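Local coordinates for protein beta-galactosidase (Geobacillus stearothermophilus, PDB 4OIF) that probably hydrolyses terminal non-reducing beta-D-galactose residues from beta-D-galactosides, as a zinc-binding, trimeric member of glycoside hydrolase family 42, at residues D284-W289 against V328-V333; L358-R363 against K371-V376. One frame throughout, in Å; residues are numbered along the deposited sequence.

Contact 1: D284-W289 against V328-V333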
ATOM      1  N   ASP A 284       5.287 -17.709 -22.783  1.00 18.69           N
ATOM      2  CA  ASP A 284       3.996 -17.035 -22.835  1.00 24.72           C
ATOM      3  C   ASP A 284       4.148 -15.531 -22.814  1.00 16.00           C
ATOM      4  O   ASP A 284       4.559 -14.961 -21.805  1.00 18.56           O
ATOM      5  CB  ASP A 284       3.130 -17.470 -21.658  1.00 25.96           C
ATOM      6  CG  ASP A 284       3.081 -18.961 -21.506  1.00 19.93           C
ATOM      7  OD1 ASP A 284       3.274 -19.663 -22.525  1.00 15.87           O
ATOM      8  OD2 ASP A 284       2.849 -19.426 -20.371  1.00 20.32           O
ATOM      9  N   ALA A 285       3.800 -14.889 -23.919  1.00 12.49           N
ATOM     10  CA  ALA A 285       4.020 -13.458 -24.059  1.00 13.81           C
ATOM     11  C   ALA A 285       2.723 -12.673 -23.942  1.00 12.62           C
ATOM     12  O   ALA A 285       1.783 -12.901 -24.702  1.00 13.74           O
ATOM     13  CB  ALA A 285       4.693 -13.160 -25.388  1.00 11.03           C
ATOM     14  N   TYR A 286       2.670 -11.750 -22.987  1.00 13.87           N
ATOM     15  CA  TYR A 286       1.536 -10.833 -22.902  1.00 13.71           C
ATOM     16  C   TYR A 286       2.006  -9.379 -22.771  1.00  9.49           C
ATOM     17  O   TYR A 286       1.908  -8.778 -21.711  1.00 15.00           O
ATOM     18  CB  TYR A 286       0.629 -11.251 -21.741  1.00 14.92           C
ATOM     19  CG  TYR A 286       0.136 -12.681 -21.894  1.00 17.01           C
ATOM     20  CD1 TYR A 286      -0.916 -12.982 -22.751  1.00 15.96           C
ATOM     21  CD2 TYR A 286       0.751 -13.736 -21.219  1.00 22.23           C
ATOM     22  CE1 TYR A 286      -1.368 -14.288 -22.917  1.00 19.92           C
ATOM     23  CE2 TYR A 286       0.312 -15.050 -21.382  1.00 18.04           C
ATOM     24  CZ  TYR A 286      -0.751 -15.314 -22.232  1.00 22.68           C
ATOM     25  OH  TYR A 286      -1.205 -16.602 -22.404  1.00 23.12           O
ATOM     26  N   PRO A 287       2.546  -8.808 -23.859  1.00 10.54           N
ATOM     27  CA  PRO A 287       2.944  -7.399 -23.800  1.00 17.23           C
ATOM     28  C   PRO A 287       1.725  -6.493 -23.691  1.00 14.23           C
ATOM     29  O   PRO A 287       0.695  -6.804 -24.290  1.00  7.04           O
ATOM     30  CB  PRO A 287       3.671  -7.176 -25.133  1.00  7.72           C
ATOM     31  CG  PRO A 287       3.988  -8.536 -25.642  1.00  8.39           C
ATOM     32  CD  PRO A 287       2.873  -9.405 -25.165  1.00 11.13           C
ATOM     33  N   ALA A 288       1.839  -5.397 -22.948  1.00  9.83           N
ATOM     34  CA  ALA A 288       0.715  -4.492 -22.786  1.00  5.33           C
ATOM     35  C   ALA A 288       0.664  -3.494 -23.939  1.00 14.59           C
ATOM     36  O   ALA A 288       0.931  -2.301 -23.758  1.00  6.38           O
ATOM     37  CB  ALA A 288       0.799  -3.777 -21.458  1.00 10.81           C
ATOM     38  N   TRP A 289       0.320  -3.999 -25.128  1.00 11.78           N
ATOM     39  CA  TRP A 289       0.308  -3.184 -26.341  1.00 13.14           C
ATOM     40  C   TRP A 289      -0.652  -2.007 -26.229  1.00 12.08           C
ATOM     41  O   TRP A 289      -1.766  -2.145 -25.734  1.00  6.04           O
ATOM     42  CB  TRP A 289      -0.070  -4.019 -27.570  1.00 13.98           C
ATOM     43  CG  TRP A 289       0.871  -5.163 -27.903  1.00 14.90           C
ATOM     44  CD1 TRP A 289       0.585  -6.505 -27.859  1.00 14.63           C
ATOM     45  CD2 TRP A 289       2.233  -5.062 -28.340  1.00  8.85           C
ATOM     46  NE1 TRP A 289       1.685  -7.241 -28.245  1.00 11.27           N
ATOM     47  CE2 TRP A 289       2.707  -6.382 -28.545  1.00  8.49           C
ATOM     48  CE3 TRP A 289       3.096  -3.988 -28.586  1.00  8.92           C
ATOM     49  CZ2 TRP A 289       4.007  -6.650 -28.971  1.00 11.51           C
ATOM     50  CZ3 TRP A 289       4.388  -4.256 -29.012  1.00  7.30           C
ATOM     51  CH2 TRP A 289       4.831  -5.578 -29.199  1.00  9.30           C
ATOM     52  N   VAL A 328      -6.026  -9.408 -22.705  1.00 11.24           N
ATOM     53  CA  VAL A 328      -6.021 -10.344 -21.581  1.00 17.03           C
ATOM     54  C   VAL A 328      -7.049  -9.917 -20.525  1.00 11.92           C
ATOM     55  O   VAL A 328      -7.828  -8.994 -20.750  1.00 12.99           O
ATOM     56  CB  VAL A 328      -4.635 -10.468 -20.929  1.00 15.13           C
ATOM     57  CG1 VAL A 328      -3.615 -10.963 -21.942  1.00 12.16           C
ATOM     58  CG2 VAL A 328      -4.212  -9.140 -20.322  1.00 12.40           C
ATOM     59  N   ASN A 329      -7.052 -10.583 -19.375  1.00 13.69           N
ATOM     60  CA  ASN A 329      -8.102 -10.351 -18.379  1.00 14.72           C
ATOM     61  C   ASN A 329      -7.569  -9.744 -17.097  1.00 14.55           C
ATOM     62  O   ASN A 329      -8.307  -9.113 -16.340  1.00 17.64           O
ATOM     63  CB  ASN A 329      -8.810 -11.667 -18.038  1.00 19.02           C
ATOM     64  CG  ASN A 329      -7.860 -12.696 -17.430  1.00 18.64           C
ATOM     65  OD1 ASN A 329      -6.856 -13.063 -18.040  1.00 19.93           O
ATOM     66  ND2 ASN A 329      -8.158 -13.138 -16.211  1.00 14.54           N
ATOM     67  N   TRP A 330      -6.277  -9.939 -16.867  1.00 15.11           N
ATOM     68  CA  TRP A 330      -5.671  -9.709 -15.560  1.00 16.09           C
ATOM     69  C   TRP A 330      -4.827  -8.450 -15.487  1.00 16.18           C
ATOM     70  O   TRP A 330      -4.193  -8.203 -14.465  1.00 17.33           O
ATOM     71  CB  TRP A 330      -4.810 -10.909 -15.174  1.00 10.22           C
ATOM     72  CG  TRP A 330      -3.811 -11.278 -16.232  1.00 17.89           C
ATOM     73  CD1 TRP A 330      -4.047 -12.008 -17.371  1.00 18.98           C
ATOM     74  CD2 TRP A 330      -2.423 -10.928 -16.261  1.00 20.19           C
ATOM     75  NE1 TRP A 330      -2.889 -12.133 -18.101  1.00 15.88           N
ATOM     76  CE2 TRP A 330      -1.876 -11.485 -17.440  1.00 16.33           C
ATOM     77  CE3 TRP A 330      -1.585 -10.205 -15.402  1.00 17.33           C
ATOM     78  CZ2 TRP A 330      -0.533 -11.340 -17.778  1.00 18.85           C
ATOM     79  CZ3 TRP A 330      -0.248 -10.066 -15.741  1.00 12.61           C
ATOM     80  CH2 TRP A 330       0.262 -10.624 -16.921  1.00 20.66           C
ATOM     81  N   HIS A 331      -4.814  -7.670 -16.567  1.00 16.94           N
ATOM     82  CA  HIS A 331      -4.079  -6.404 -16.603  1.00 17.25           C
ATOM     83  C   HIS A 331      -4.913  -5.277 -16.004  1.00 15.48           C
ATOM     84  O   HIS A 331      -6.137  -5.365 -15.994  1.00 18.97           O
ATOM     85  CB  HIS A 331      -3.668  -6.053 -18.037  1.00 13.00           C
ATOM     86  CG  HIS A 331      -2.389  -6.697 -18.476  1.00 28.43           C
ATOM     87  ND1 HIS A 331      -1.748  -6.357 -19.648  1.00 27.79           N
ATOM     88  CD2 HIS A 331      -1.627  -7.656 -17.895  1.00 23.04           C
ATOM     89  CE1 HIS A 331      -0.650  -7.081 -19.773  1.00 18.44           C
ATOM     90  NE2 HIS A 331      -0.555  -7.878 -18.723  1.00 20.85           N
ATOM     91  N   LYS A 332      -4.250  -4.233 -15.499  1.00 14.19           N
ATOM     92  CA  LYS A 332      -4.938  -3.086 -14.902  1.00 14.32           C
ATOM     93  C   LYS A 332      -5.822  -2.388 -15.925  1.00 18.23           C
ATOM     94  O   LYS A 332      -6.855  -1.806 -15.586  1.00 15.72           O
ATOM     95  CB  LYS A 332      -3.936  -2.091 -14.322  1.00 15.30           C
ATOM     96  CG  LYS A 332      -3.297  -2.548 -13.028  1.00 26.56           C
ATOM     97  CD  LYS A 332      -2.591  -1.403 -12.303  1.00 54.71           C
ATOM     98  CE  LYS A 332      -1.392  -0.867 -13.085  1.00 69.73           C
ATOM     99  NZ  LYS A 332      -0.286  -1.863 -13.250  1.00 50.70           N
ATOM    100  N   VAL A 333      -5.389  -2.444 -17.179  1.00 16.16           N
ATOM    101  CA  VAL A 333      -6.149  -1.916 -18.304  1.00 12.61           C
ATOM    102  C   VAL A 333      -6.090  -2.952 -19.400  1.00 12.65           C
ATOM    103  O   VAL A 333      -5.050  -3.115 -20.035  1.00 13.57           O
ATOM    104  CB  VAL A 333      -5.580  -0.582 -18.841  1.00 13.25           C
ATOM    105  CG1 VAL A 333      -6.388  -0.107 -20.044  1.00  7.67           C
ATOM    106  CG2 VAL A 333      -5.540   0.483 -17.746  1.00  5.61           C
TER
HETATM  107  O   HOH W   1       2.185  -8.942 -18.767  1.00 27.20           O

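Contact 2: L358-R363 against K371-V376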
ATOM      1  N   LEU A 358       1.215 -19.631 -31.018  1.00  8.60           N
ATOM      2  CA  LEU A 358       0.217 -20.305 -30.213  1.00 12.70           C
ATOM      3  C   LEU A 358      -0.407 -19.323 -29.214  1.00 17.73           C
ATOM      4  O   LEU A 358       0.269 -18.468 -28.630  1.00  9.66           O
ATOM      5  CB  LEU A 358       0.829 -21.515 -29.499  1.00  5.92           C
ATOM      6  CG  LEU A 358       1.417 -22.582 -30.435  1.00 12.91           C
ATOM      7  CD1 LEU A 358       2.301 -23.603 -29.694  1.00  9.07           C
ATOM      8  CD2 LEU A 358       0.307 -23.289 -31.206  1.00  5.54           C
ATOM      9  N   TYR A 359      -1.716 -19.466 -29.047  1.00 10.39           N
ATOM     10  CA  TYR A 359      -2.528 -18.571 -28.256  1.00 11.27           C
ATOM     11  C   TYR A 359      -3.002 -19.193 -26.958  1.00 14.30           C
ATOM     12  O   TYR A 359      -3.128 -20.420 -26.812  1.00 16.38           O
ATOM     13  CB  TYR A 359      -3.769 -18.134 -29.040  1.00  9.99           C
ATOM     14  CG  TYR A 359      -3.509 -17.686 -30.460  1.00 17.75           C
ATOM     15  CD1 TYR A 359      -2.669 -16.609 -30.729  1.00 10.37           C
ATOM     16  CD2 TYR A 359      -4.126 -18.329 -31.534  1.00 13.05           C
ATOM     17  CE1 TYR A 359      -2.437 -16.199 -32.032  1.00 13.10           C
ATOM     18  CE2 TYR A 359      -3.910 -17.922 -32.834  1.00 11.01           C
ATOM     19  CZ  TYR A 359      -3.063 -16.856 -33.079  1.00 18.95           C
ATOM     20  OH  TYR A 359      -2.843 -16.452 -34.375  1.00 12.34           O
ATOM     21  N   PHE A 360      -3.277 -18.323 -26.006  1.00 15.33           N
ATOM     22  CA  PHE A 360      -4.294 -18.643 -25.043  1.00 20.45           C
ATOM     23  C   PHE A 360      -5.435 -17.684 -25.320  1.00 17.96           C
ATOM     24  O   PHE A 360      -5.243 -16.473 -25.236  1.00 20.32           O
ATOM     25  CB  PHE A 360      -3.821 -18.508 -23.598  1.00 16.73           C
ATOM     26  CG  PHE A 360      -4.848 -18.985 -22.625  1.00 28.51           C
ATOM     27  CD1 PHE A 360      -4.874 -20.317 -22.224  1.00 21.33           C
ATOM     28  CD2 PHE A 360      -5.849 -18.132 -22.190  1.00 13.37           C
ATOM     29  CE1 PHE A 360      -5.850 -20.776 -21.366  1.00 19.42           C
ATOM     30  CE2 PHE A 360      -6.831 -18.583 -21.334  1.00 20.10           C
ATOM     31  CZ  PHE A 360      -6.835 -19.906 -20.923  1.00 19.28           C
ATOM     32  N   GLN A 361      -6.610 -18.199 -25.666  1.00 18.34           N
ATOM     33  CA  GLN A 361      -6.865 -19.619 -25.875  1.00 15.74           C
ATOM     34  C   GLN A 361      -7.655 -19.763 -27.183  1.00 14.53           C
ATOM     35  O   GLN A 361      -7.815 -18.788 -27.915  1.00 13.51           O
ATOM     36  CB  GLN A 361      -7.639 -20.225 -24.693  1.00 10.93           C
ATOM     37  CG  GLN A 361      -8.964 -19.542 -24.395  1.00 12.03           C
ATOM     38  CD  GLN A 361      -9.723 -20.187 -23.234  1.00 17.38           C
ATOM     39  OE1 GLN A 361      -9.720 -21.407 -23.073  1.00 10.98           O
ATOM     40  NE2 GLN A 361     -10.388 -19.361 -22.430  1.00 13.13           N
ATOM     41  N   TRP A 362      -8.143 -20.962 -27.490  1.00 11.89           N
ATOM     42  CA  TRP A 362      -8.927 -21.133 -28.705  1.00  7.16           C
ATOM     43  C   TRP A 362     -10.290 -20.470 -28.577  1.00 10.67           C
ATOM     44  O   TRP A 362     -10.669 -19.629 -29.394  1.00  7.20           O
ATOM     45  CB  TRP A 362      -9.123 -22.606 -29.044  1.00  5.48           C
ATOM     46  CG  TRP A 362     -10.171 -22.793 -30.101  1.00  6.15           C
ATOM     47  CD1 TRP A 362     -11.422 -23.321 -29.938  1.00  7.96           C
ATOM     48  CD2 TRP A 362     -10.078 -22.402 -31.479  1.00  7.55           C
ATOM     49  NE1 TRP A 362     -12.104 -23.303 -31.130  1.00  7.34           N
ATOM     50  CE2 TRP A 362     -11.300 -22.748 -32.093  1.00 14.60           C
ATOM     51  CE3 TRP A 362      -9.075 -21.799 -32.253  1.00  5.29           C
ATOM     52  CZ2 TRP A 362     -11.545 -22.517 -33.451  1.00  5.68           C
ATOM     53  CZ3 TRP A 362      -9.319 -21.570 -33.597  1.00  6.19           C
ATOM     54  CH2 TRP A 362     -10.546 -21.921 -34.179  1.00  8.03           C
ATOM     55  N   ARG A 363     -11.026 -20.878 -27.549  1.00 10.84           N
ATOM     56  CA  ARG A 363     -12.367 -20.371 -27.308  1.00 11.32           C
ATOM     57  C   ARG A 363     -12.492 -19.804 -25.893  1.00 10.87           C
ATOM     58  O   ARG A 363     -12.074 -20.438 -24.926  1.00 13.86           O
ATOM     59  CB  ARG A 363     -13.397 -21.486 -27.537  1.00 12.10           C
ATOM     60  CG  ARG A 363     -14.845 -21.022 -27.478  1.00 13.94           C
ATOM     61  CD  ARG A 363     -15.833 -22.184 -27.658  1.00 11.91           C
ATOM     62  NE  ARG A 363     -15.909 -22.640 -29.047  1.00 15.88           N
ATOM     63  CZ  ARG A 363     -16.684 -22.095 -29.989  1.00 16.17           C
ATOM     64  NH1 ARG A 363     -17.473 -21.051 -29.723  1.00  3.89           N
ATOM     65  NH2 ARG A 363     -16.660 -22.597 -31.213  1.00  5.11           N
ATOM     66  N   LYS A 371     -12.900 -15.533 -18.427  1.00  9.58           N
ATOM     67  CA  LYS A 371     -14.002 -15.534 -19.375  1.00  8.33           C
ATOM     68  C   LYS A 371     -13.898 -14.316 -20.297  1.00 12.60           C
ATOM     69  O   LYS A 371     -14.529 -14.271 -21.344  1.00 12.28           O
ATOM     70  CB  LYS A 371     -15.358 -15.563 -18.647  1.00  9.69           C
ATOM     71  CG  LYS A 371     -15.830 -14.236 -18.039  1.00  8.70           C
ATOM     72  CD  LYS A 371     -17.129 -14.448 -17.261  1.00 10.53           C
ATOM     73  CE  LYS A 371     -17.758 -13.148 -16.773  1.00  8.06           C
ATOM     74  NZ  LYS A 371     -17.018 -12.520 -15.652  1.00  7.56           N
ATOM     75  N   PHE A 372     -13.078 -13.340 -19.930  1.00  6.05           N
ATOM     76  CA  PHE A 372     -12.915 -12.167 -20.775  1.00  5.20           C
ATOM     77  C   PHE A 372     -11.485 -12.072 -21.292  1.00 13.08           C
ATOM     78  O   PHE A 372     -11.094 -11.060 -21.879  1.00 10.46           O
ATOM     79  CB  PHE A 372     -13.284 -10.893 -20.014  1.00  6.98           C
ATOM     80  CG  PHE A 372     -14.750 -10.770 -19.700  1.00  9.78           C
ATOM     81  CD1 PHE A 372     -15.707 -11.286 -20.560  1.00  6.60           C
ATOM     82  CD2 PHE A 372     -15.172 -10.142 -18.534  1.00  7.16           C
ATOM     83  CE1 PHE A 372     -17.055 -11.164 -20.272  1.00  9.46           C
ATOM     84  CE2 PHE A 372     -16.523 -10.022 -18.240  1.00 10.36           C
ATOM     85  CZ  PHE A 372     -17.465 -10.529 -19.111  1.00 10.09           C
ATOM     86  N   HIS A 373     -10.699 -13.119 -21.054  1.00 10.87           N
ATOM     87  CA  HIS A 373      -9.373 -13.220 -21.646  1.00 11.73           C
ATOM     88  C   HIS A 373      -9.562 -13.368 -23.148  1.00 11.01           C
ATOM     89  O   HIS A 373     -10.559 -13.938 -23.592  1.00  7.65           O
ATOM     90  CB  HIS A 373      -8.594 -14.410 -21.062  1.00 13.08           C
ATOM     91  CG  HIS A 373      -7.143 -14.435 -21.435  1.00 11.62           C
ATOM     92  ND1 HIS A 373      -6.708 -14.618 -22.729  1.00 13.42           N
ATOM     93  CD2 HIS A 373      -6.028 -14.315 -20.679  1.00 13.00           C
ATOM     94  CE1 HIS A 373      -5.388 -14.597 -22.757  1.00 11.56           C
ATOM     95  NE2 HIS A 373      -4.949 -14.420 -21.526  1.00 17.93           N
ATOM     96  N   GLY A 374      -8.630 -12.834 -23.931  1.00  9.98           N
ATOM     97  CA  GLY A 374      -8.703 -12.966 -25.375  1.00 11.61           C
ATOM     98  C   GLY A 374      -8.696 -14.416 -25.831  1.00 11.25           C
ATOM     99  O   GLY A 374      -8.178 -15.298 -25.145  1.00  8.90           O
ATOM    100  N   ALA A 375      -9.309 -14.660 -26.982  1.00  5.80           N
ATOM    101  CA  ALA A 375      -9.267 -15.962 -27.638  1.00 12.26           C
ATOM    102  C   ALA A 375      -9.563 -15.797 -29.116  1.00 18.57           C
ATOM    103  O   ALA A 375     -10.037 -14.742 -29.550  1.00  9.03           O
ATOM    104  CB  ALA A 375     -10.262 -16.929 -27.012  1.00  8.87           C
ATOM    105  N   VAL A 376      -9.291 -16.843 -29.888  1.00  9.50           N
ATOM    106  CA  VAL A 376      -9.592 -16.819 -31.301  1.00  9.84           C
ATOM    107  C   VAL A 376     -11.095 -16.637 -31.493  1.00 12.68           C
ATOM    108  O   VAL A 376     -11.536 -15.840 -32.327  1.00  8.34           O
ATOM    109  CB  VAL A 376      -9.111 -18.099 -31.992  1.00 11.56           C
ATOM    110  CG1 VAL A 376      -9.555 -18.121 -33.449  1.00  4.61           C
ATOM    111  CG2 VAL A 376      -7.593 -18.199 -31.885  1.00 10.61           C
TER
HETATM  112  O   HOH W   2     -11.055 -16.319 -22.493  1.00 16.70           O

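Contact 1: D284-W289 against V328-V333
Two loops that follow neighbouring parallel strands of the TIM barrel, 282-284 and 319-322, meet at the rim of the predicted active site. Y286 does most of the touching. Its side chain sets out toward the second loop, and with CG beside the backbone N and anti to the carbonyl carbon (chi1 -58°) CD1 lies 3.5 Å from CG1 of V328; the two side chains cross obliquely. At the root of the side chain, CB of Y286 is 4.1 Å from CZ2 of W330, a carbon of the six-membered ring of an indole held in the crowded position between N and carbonyl carbon (chi1 53°). The phenol OH of Y286 is hydrogen-bonded to E322, the predicted nucleophile.

CE1 of H331 comes to 3.6 Å from O of Y286, which lies at the imidazole edge near its plane. The same CE1 is 4.0 Å from CB of A288, the central residue of an inverse gamma turn. One water joins the loops more firmly: it donates to O of Y286 at 3.0 Å and sits in the imidazole plane 2.9 Å from NE2 of H331. V328 CG2 lies 3.6 Å above one face of the H331 ring, offset toward its rim. Q429 of the second subunit packs on W330, a predicted substrate-binding residue. Loops after the C-terminal strand ends, carrying aromatic side chains around the carboxylates, are the usual construction of a TIM-barrel glycosidase pocket.

Contact 2: L358-R363 against K371-V376
The F360 ring carries CB of its own neighbour Q361 over the centre of one face, 3.5 Å above the plane, while ND1 of H373 lies at its edge. H373 in turn receives the edge of F360 on one face: the rings form a T-shaped pair with planes at 83° and centroids 5.0 Å apart, CD2 of F360 standing over the middle of the imidazole. F360 stands at the C-terminal end of TIM-barrel strand 356-359 and H373 in the loop that follows; the chain loops out after the strand and returns so that 374-376 runs parallel alongside 360-362. F360 is followed by a cis peptide bond, a feature known after the last barrel strand in many related glycosidases. The imidazole is fixed from its own side too, since ND1 of H373 donates an almost straight bond (168°) to O of G374, in the ring plane and on a lone pair.

That same carbonyl accepts a weak bond from N of Q361, so it is gripped twice. Farther along, V376 N donates to Q361 O at 3.1 Å, in the carbonyl plane. V376 fills the other end as a wedge: CG1, anti to the backbone N, reaches CZ3 of W362 at 3.5 Å, and CG2 reaches CD2 of Y359 at 3.5 Å. The polar ends of these two aromatics turn to other partners, Y359 OH to H17 and H342, W362 NE1 to D36 of helix 30-42. Between the two segments, a water accepts from NE2 of Q361 at 3.1 Å and donates to O of H373 at 2.7 Å.

From the N terminus, the chain leaves strand 282-284 into 284-289, passes through helix 296-312 and strand 319-322, and returns at 328-333, where contact 1 closes the beta-alpha-beta unit formed by these two strands and the helix. Helix 341-351 and strand 356-359 follow, and contact 2 then closes a short loop between 358-363 and 371-376, ahead of helix 386-399. The two closures stand in series, neither nested nor crossed, yet their centres are only 12 Å apart. They meet directly: Y286 OH packs on CB of F360, and V328 and N329 pack on H373. Three loops of the barrel are thus joined around the predicted nucleophile E322, and both contacts also touch the second subunit.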